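Local coordinates for uncharacterized protein (Bacteroides fragilis, PDB 4FR9) that is of unknown function but belongs to the PepSY-like family and resembles beta-lactamase inhibitor proteins of the BLIP type in its fold, at residues N68-L73 against D92-L97; T79-S84 against F107-E112. All blocks are in the same frame, centred on the assembly; numbering follows the deposited sequence.

Interaction 1: residues N68-L73 against D92-L97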
ATOM      1  N   ASN A  68       9.530   7.344   0.398  1.00 28.94           N
ATOM      2  CA  ASN A  68      10.605   7.612   1.419  1.00 31.44           C
ATOM      3  C   ASN A  68      10.175   8.746   2.393  1.00 27.84           C
ATOM      4  O   ASN A  68      10.582   8.818   3.563  1.00 29.88           O
ATOM      5  CB  ASN A  68      11.964   7.963   0.763  1.00 34.63           C
ATOM      6  CG  ASN A  68      12.505   6.855  -0.159  1.00 42.49           C
ATOM      7  OD1 ASN A  68      12.271   5.659   0.076  1.00 48.22           O
ATOM      8  ND2 ASN A  68      13.253   7.260  -1.202  1.00 43.51           N
ATOM      9  N   SER A  69       9.279   9.608   1.925  1.00 24.99           N
ATOM     10  CA  SER A  69       9.009  10.874   2.621  1.00 21.73           C
ATOM     11  C   SER A  69       7.863  11.561   1.922  1.00 18.92           C
ATOM     12  O   SER A  69       7.500  11.194   0.807  1.00 18.30           O
ATOM     13  CB  SER A  69      10.245  11.764   2.696  1.00 25.95           C
ATOM     14  OG  SER A  69      10.345  12.732   1.677  1.00 25.29           O
ATOM     15  N   ILE A  70       7.342  12.597   2.569  1.00 18.25           N
ATOM     16  CA  ILE A  70       6.310  13.420   1.935  1.00 18.00           C
ATOM     17  C   ILE A  70       6.782  14.067   0.643  1.00 16.59           C
ATOM     18  O   ILE A  70       5.954  14.420  -0.194  1.00 16.85           O
ATOM     19  CB  ILE A  70       5.652  14.424   2.892  1.00 18.61           C
ATOM     20  CG1 ILE A  70       6.656  15.473   3.400  1.00 18.97           C
ATOM     21  CG2 ILE A  70       4.885  13.684   4.009  1.00 19.76           C
ATOM     22  CD1 ILE A  70       5.978  16.559   4.231  1.00 21.37           C
ATOM     23  N   ASN A  71       8.101  14.258   0.461  1.00 16.78           N
ATOM     24  CA  ASN A  71       8.561  14.831  -0.773  1.00 17.69           C
ATOM     25  C   ASN A  71       8.404  13.919  -1.969  1.00 17.95           C
ATOM     26  O   ASN A  71       8.586  14.336  -3.091  1.00 19.61           O
ATOM     27  CB  ASN A  71      10.027  15.252  -0.668  1.00 18.18           C
ATOM     28  CG  ASN A  71      10.216  16.466   0.163  1.00 19.32           C
ATOM     29  OD1 ASN A  71       9.249  17.136   0.573  1.00 19.54           O
ATOM     30  ND2 ASN A  71      11.484  16.841   0.327  1.00 24.13           N
ATOM     31  N   ASN A  72       8.034  12.656  -1.744  1.00 17.48           N
ATOM     32  CA  ASN A  72       7.717  11.752  -2.845  1.00 18.99           C
ATOM     33  C   ASN A  72       6.251  11.776  -3.241  1.00 17.82           C
ATOM     34  O   ASN A  72       5.861  11.063  -4.154  1.00 20.70           O
ATOM     35  CB  ASN A  72       8.138  10.329  -2.493  1.00 19.88           C
ATOM     36  CG  ASN A  72       9.626  10.207  -2.290  1.00 24.52           C
ATOM     37  OD1 ASN A  72      10.065   9.627  -1.296  1.00 31.35           O
ATOM     38  ND2 ASN A  72      10.399  10.763  -3.210  1.00 29.45           N
ATOM     39  N   LEU A  73       5.437  12.569  -2.543  1.00 16.87           N
ATOM     40  CA  LEU A  73       4.026  12.721  -2.897  1.00 17.00           C
ATOM     41  C   LEU A  73       3.909  13.625  -4.108  1.00 16.56           C
ATOM     42  O   LEU A  73       4.714  14.551  -4.277  1.00 18.37           O
ATOM     43  CB  LEU A  73       3.262  13.336  -1.748  1.00 16.44           C
ATOM     44  CG  LEU A  73       3.182  12.498  -0.488  1.00 16.77           C
ATOM     45  CD1 LEU A  73       2.628  13.307   0.684  1.00 19.17           C
ATOM     46  CD2 LEU A  73       2.374  11.220  -0.769  1.00 19.44           C
ATOM     47  N   ASP A  92       5.448   9.426  10.221  1.00 21.02           N
ATOM     48  CA  ASP A  92       6.009   8.115  10.438  1.00 22.97           C
ATOM     49  C   ASP A  92       6.200   7.277   9.189  1.00 23.29           C
ATOM     50  O   ASP A  92       7.116   6.465   9.127  1.00 25.44           O
ATOM     51  CB  ASP A  92       5.126   7.285  11.381  1.00 23.93           C
ATOM     52  CG  ASP A  92       5.183   7.756  12.819  1.00 29.43           C
ATOM     53  OD1 ASP A  92       6.115   8.503  13.201  1.00 29.41           O
ATOM     54  OD2 ASP A  92       4.263   7.365  13.564  1.00 33.49           O
ATOM     55  N   ASP A  93       5.312   7.408   8.204  1.00 20.79           N
ATOM     56  CA  ASP A  93       5.460   6.671   6.964  0.50 21.03           C
ATOM     57  C   ASP A  93       4.597   7.298   5.892  1.00 17.67           C
ATOM     58  O   ASP A  93       3.685   8.081   6.166  1.00 18.42           O
ATOM     59  CB  ASP A  93       5.116   5.183   7.091  0.50 21.88           C
ATOM     60  CG  ASP A  93       5.771   4.329   6.004  0.50 27.30           C
ATOM     61  OD1 ASP A  93       6.581   4.862   5.200  0.50 26.82           O
ATOM     62  OD2 ASP A  93       5.497   3.107   5.972  0.50 35.60           O
ATOM     63  N   VAL A  94       4.954   6.976   4.659  1.00 17.67           N
ATOM     64  CA  VAL A  94       4.265   7.440   3.467  1.00 16.50           C
ATOM     65  C   VAL A  94       4.211   6.295   2.477  1.00 16.33           C
ATOM     66  O   VAL A  94       5.261   5.748   2.140  1.00 18.00           O
ATOM     67  CB  VAL A  94       4.973   8.650   2.833  1.00 17.02           C
ATOM     68  CG1 VAL A  94       4.151   9.165   1.687  1.00 18.34           C
ATOM     69  CG2 VAL A  94       5.231   9.763   3.867  1.00 19.31           C
ATOM     70  N   VAL A  95       3.018   5.935   2.022  1.00 15.95           N
ATOM     71  CA  VAL A  95       2.853   4.847   1.057  1.00 16.47           C
ATOM     72  C   VAL A  95       1.826   5.232   0.014  1.00 15.83           C
ATOM     73  O   VAL A  95       1.024   6.147   0.220  1.00 16.67           O
ATOM     74  CB  VAL A  95       2.490   3.481   1.716  1.00 17.69           C
ATOM     75  CG1 VAL A  95       3.504   3.099   2.814  1.00 19.08           C
ATOM     76  CG2 VAL A  95       1.088   3.502   2.280  1.00 17.82           C
ATOM     77  N   ILE A  96       1.810   4.478  -1.076  1.00 15.94           N
ATOM     78  CA  ILE A  96       0.771   4.515  -2.086  0.50 14.48           C
ATOM     79  C   ILE A  96       0.009   3.197  -2.062  1.00 15.83           C
ATOM     80  O   ILE A  96       0.640   2.134  -1.986  1.00 17.89           O
ATOM     81  CB  ILE A  96       1.281   4.626  -3.524  0.50 15.23           C
ATOM     82  CG1 ILE A  96       2.444   5.602  -3.605  0.50 14.82           C
ATOM     83  CG2 ILE A  96       0.116   5.102  -4.453  0.50 15.56           C
ATOM     84  CD1 ILE A  96       2.998   5.767  -5.016  0.50 18.13           C
ATOM     85  N   LEU A  97      -1.326   3.246  -2.100  1.00 14.95           N
ATOM     86  CA  LEU A  97      -2.181   2.092  -2.284  1.00 15.01           C
ATOM     87  C   LEU A  97      -2.878   2.226  -3.607  1.00 15.25           C
ATOM     88  O   LEU A  97      -3.481   3.249  -3.897  1.00 16.15           O
ATOM     89  CB  LEU A  97      -3.184   1.972  -1.148  1.00 15.61           C
ATOM     90  CG  LEU A  97      -2.593   1.847   0.260  1.00 15.88           C
ATOM     91  CD1 LEU A  97      -3.677   1.905   1.340  1.00 16.31           C
ATOM     92  CD2 LEU A  97      -1.721   0.616   0.410  1.00 19.40           C
TER
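Val94 is turned so that CG1 lies anti to its backbone N (chi1 -175°), with CG2 beside that N, and its two methyls reach different parts of residues 68-73. CG1 meets Leu73. CG2 meets the peptide between Ser69 and Ile70. The CB of Val94 points at the loop, and this rotation sends both methyls there. On the Leu73 side, CD2 comes within 3.7 Å of Val94 CG1, the two side chains meeting at a slant. The other methyl, Val94 CG2, packs on the backbone, 3.7 Å from Ser69 C. The CG2 methyl of Ile70 touches the same Val94 methyl at 3.9 Å between the two CG2 atoms. The end of Ile70 leads away from the strand, and the side chain also touches Leu78 and Phe81 of helix 75-83.

The loop has its own bonds to hold its shape. Asn71 N donates to Ser69 OG at 3.0 Å, which makes an ST turn. Asn68 N donates to Asn72 OD1 at 2.9 Å, with the donor tilted 23° from the carbonyl plane. The backbone of Val94 pairs with Leu67, at the end of the strand that leads into the loop.

Asp92 and Asp93 both face Thr110, a classic beta bulge just before Val94. The arrangement is a strand-to-helix connection with a short 3-10 segment at residues 70-72, packed on a valine of the neighbouring strand of the antiparallel sheet.

Interaction 2: residues T79-S84 against F107-E112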
ATOM      1  N   THR A  79       0.792  19.404  -1.191  1.00 14.61           N
ATOM      2  CA  THR A  79       0.136  20.660  -0.849  1.00 15.93           C
ATOM      3  C   THR A  79      -1.006  20.411   0.137  1.00 16.06           C
ATOM      4  O   THR A  79      -1.094  21.095   1.151  1.00 16.48           O
ATOM      5  CB  THR A  79      -0.375  21.385  -2.113  1.00 16.75           C
ATOM      6  OG1 THR A  79       0.726  21.750  -2.939  1.00 18.15           O
ATOM      7  CG2 THR A  79      -1.206  22.617  -1.768  1.00 20.54           C
ATOM      8  N   ALA A  80      -1.843  19.426  -0.155  1.00 15.50           N
ATOM      9  CA  ALA A  80      -2.973  19.137   0.731  1.00 15.92           C
ATOM     10  C   ALA A  80      -2.495  18.768   2.130  1.00 15.64           C
ATOM     11  O   ALA A  80      -3.064  19.179   3.139  1.00 17.02           O
ATOM     12  CB  ALA A  80      -3.827  18.024   0.145  1.00 17.85           C
ATOM     13  N   PHE A  81      -1.446  17.958   2.227  1.00 15.08           N
ATOM     14  CA  PHE A  81      -0.936  17.578   3.546  1.00 15.33           C
ATOM     15  C   PHE A  81      -0.445  18.816   4.282  1.00 15.70           C
ATOM     16  O   PHE A  81      -0.743  19.016   5.462  1.00 16.67           O
ATOM     17  CB  PHE A  81       0.180  16.540   3.434  1.00 15.63           C
ATOM     18  CG  PHE A  81       0.811  16.248   4.763  1.00 15.92           C
ATOM     19  CD1 PHE A  81       0.081  15.605   5.759  1.00 17.09           C
ATOM     20  CD2 PHE A  81       2.051  16.734   5.091  1.00 18.15           C
ATOM     21  CE1 PHE A  81       0.586  15.433   7.005  1.00 18.82           C
ATOM     22  CE2 PHE A  81       2.575  16.533   6.321  1.00 19.69           C
ATOM     23  CZ  PHE A  81       1.850  15.915   7.296  1.00 19.10           C
HETATM   24  N   MSE A  82       0.333  19.652   3.597  1.00 15.58           N
HETATM   25  CA  MSE A  82       0.907  20.816   4.255  0.67 16.32           C
HETATM   26  C   MSE A  82      -0.116  21.890   4.621  1.00 17.79           C
HETATM   27  O   MSE A  82       0.153  22.716   5.494  1.00 19.66           O
HETATM   28  CB  MSE A  82       2.021  21.383   3.401  0.67 17.27           C
HETATM   29  CG  MSE A  82       3.202  20.480   3.324  0.67 16.64           C
HETATM   30 SE   MSE A  82       4.727  21.332   2.506  0.50 17.99          SE
HETATM   31  CE  MSE A  82       5.213  22.502   3.950  0.67 21.88           C
ATOM     32  N   GLU A  83      -1.284  21.866   3.975  1.00 18.41           N
ATOM     33  CA  GLU A  83      -2.417  22.748   4.320  1.00 19.66           C
ATOM     34  C   GLU A  83      -3.272  22.176   5.458  1.00 21.81           C
ATOM     35  O   GLU A  83      -4.129  22.890   5.999  1.00 26.43           O
ATOM     36  CB  GLU A  83      -3.310  22.951   3.084  1.00 19.60           C
ATOM     37  CG  GLU A  83      -2.723  23.793   1.982  1.00 19.94           C
ATOM     38  CD  GLU A  83      -3.615  23.823   0.731  1.00 22.70           C
ATOM     39  OE1 GLU A  83      -4.513  22.982   0.625  1.00 28.55           O
ATOM     40  OE2 GLU A  83      -3.357  24.606  -0.221  1.00 26.50           O
ATOM     41  N   SER A  84      -3.134  20.894   5.754  1.00 20.20           N
ATOM     42  CA  SER A  84      -4.043  20.180   6.652  1.00 21.45           C
ATOM     43  C   SER A  84      -3.785  20.507   8.105  1.00 21.79           C
ATOM     44  O   SER A  84      -2.745  21.050   8.478  1.00 22.48           O
ATOM     45  CB  SER A  84      -3.927  18.672   6.465  1.00 20.77           C
ATOM     46  OG  SER A  84      -2.790  18.133   7.118  1.00 19.69           O
ATOM     47  N   PHE A 107      -2.958   7.908  -1.470  1.00 14.48           N
ATOM     48  CA  PHE A 107      -1.667   8.185  -0.825  1.00 14.64           C
ATOM     49  C   PHE A 107      -1.919   8.249   0.672  1.00 14.47           C
ATOM     50  O   PHE A 107      -2.786   9.006   1.118  1.00 17.18           O
ATOM     51  CB  PHE A 107      -1.112   9.505  -1.321  1.00 15.33           C
ATOM     52  CG  PHE A 107      -0.723   9.464  -2.743  1.00 15.80           C
ATOM     53  CD1 PHE A 107       0.563   9.027  -3.104  1.00 17.79           C
ATOM     54  CD2 PHE A 107      -1.596   9.796  -3.737  1.00 16.60           C
ATOM     55  CE1 PHE A 107       0.925   8.932  -4.420  1.00 18.74           C
ATOM     56  CE2 PHE A 107      -1.221   9.700  -5.086  1.00 19.75           C
ATOM     57  CZ  PHE A 107       0.042   9.278  -5.406  1.00 18.98           C
ATOM     58  N   VAL A 108      -1.158   7.484   1.452  1.00 14.68           N
ATOM     59  CA  VAL A 108      -1.390   7.363   2.871  1.00 14.56           C
ATOM     60  C   VAL A 108      -0.197   7.927   3.613  1.00 14.72           C
ATOM     61  O   VAL A 108       0.919   7.419   3.481  1.00 15.85           O
ATOM     62  CB  VAL A 108      -1.680   5.929   3.314  1.00 16.34           C
ATOM     63  CG1 VAL A 108      -2.069   5.924   4.767  1.00 18.12           C
ATOM     64  CG2 VAL A 108      -2.778   5.287   2.458  1.00 18.53           C
ATOM     65  N   VAL A 109      -0.453   8.965   4.385  1.00 14.60           N
ATOM     66  CA  VAL A 109       0.554   9.588   5.230  1.00 15.40           C
ATOM     67  C   VAL A 109       0.216   9.233   6.678  1.00 15.83           C
ATOM     68  O   VAL A 109      -0.875   9.564   7.146  1.00 16.48           O
ATOM     69  CB  VAL A 109       0.603  11.123   5.050  1.00 16.59           C
ATOM     70  CG1 VAL A 109       1.724  11.745   5.922  1.00 18.27           C
ATOM     71  CG2 VAL A 109       0.803  11.481   3.613  1.00 18.13           C
ATOM     72  N   THR A 110       1.119   8.526   7.364  1.00 17.26           N
ATOM     73  CA  THR A 110       0.934   8.177   8.763  1.00 18.34           C
ATOM     74  C   THR A 110       1.604   9.227   9.609  1.00 17.75           C
ATOM     75  O   THR A 110       2.794   9.476   9.444  1.00 20.02           O
ATOM     76  CB  THR A 110       1.541   6.811   9.096  1.00 19.48           C
ATOM     77  OG1 THR A 110       1.051   5.834   8.182  1.00 21.47           O
ATOM     78  CG2 THR A 110       1.267   6.434  10.526  1.00 22.57           C
ATOM     79  N   VAL A 111       0.834   9.859  10.488  1.00 18.21           N
ATOM     80  CA  VAL A 111       1.285  10.937  11.339  1.00 19.70           C
ATOM     81  C   VAL A 111       1.024  10.595  12.804  1.00 21.61           C
ATOM     82  O   VAL A 111       0.107   9.849  13.129  1.00 22.42           O
ATOM     83  CB  VAL A 111       0.632  12.293  10.992  1.00 19.53           C
ATOM     84  CG1 VAL A 111       1.187  12.869   9.712  1.00 21.65           C
ATOM     85  CG2 VAL A 111      -0.871  12.191  10.965  1.00 21.95           C
ATOM     86  N   GLU A 112       1.834  11.176  13.672  1.00 23.70           N
ATOM     87  CA  GLU A 112       1.641  10.939  15.099  0.50 25.97           C
ATOM     88  C   GLU A 112       1.802  12.208  15.924  1.00 27.15           C
ATOM     89  O   GLU A 112       2.622  13.079  15.635  1.00 28.81           O
ATOM     90  CB  GLU A 112       2.574   9.831  15.593  0.50 28.19           C
ATOM     91  CG  GLU A 112       4.048  10.250  15.623  0.50 32.22           C
ATOM     92  CD  GLU A 112       5.023   9.132  16.011  0.50 39.40           C
ATOM     93  OE1 GLU A 112       4.580   7.983  16.211  0.50 41.64           O
ATOM     94  OE2 GLU A 112       6.246   9.413  16.095  0.50 42.35           O
TER
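The last part of helix 75-83 stands off from strand 105-112, and the closest CA atoms, those of Phe81 and Val109, are 8.3 Å apart. One aromatic side chain bridges that distance. The Phe81 side chain swings to the side opposite its own N (chi1 174°), which carries the ring to the strand.

Two valines, two residues apart on the same side of the strand, receive it. Val109 CG1 lies over one face of the ring, offset toward the rim, 4.0 Å from Phe81 CE1. Val111 CG1 approaches obliquely. It is 3.8 Å from Phe81 CE1 and 3.9 Å from Phe81 CZ. Val111 and Phe81 reach toward each other from opposite directions, whereas the Val109 side chain crosses Phe81 at about a right angle. Leu119 of the neighbouring strand also touches Phe81, and Tyr86 and Trp89 pack on Val111.

Phe81 O accepts from both Ser84 N and Ser84 OG, the latter at 2.8 Å. Both bonds tie Ser84 back to the carbonyl of Phe81.

The groups that meet across the contact are all hydrocarbon and buried. Packing and the exclusion of water should therefore hold helix to strand here, with no polar pairing between the two segments.

Both interactions lie on the same face of the antiparallel sheet, with centres about 9 Å apart. Interaction 1 sets the loop before helix 75-83 on strand 90-98, and interaction 2 sets the end of that helix on the neighbouring strand 105-112. Interaction 2 is buried and joins side chains alone. Interaction 1 is partly buried, and a methyl there packs on loop backbone as well. Leu73 CD2 touches Phe107 CD1 at 3.7 Å. Ile70 of interaction 1 touches Phe81 of interaction 2, which joins the two apolar patches directly. The two strands are paired by backbone hydrogen bonds, probably including Asp92 N to Thr110 O.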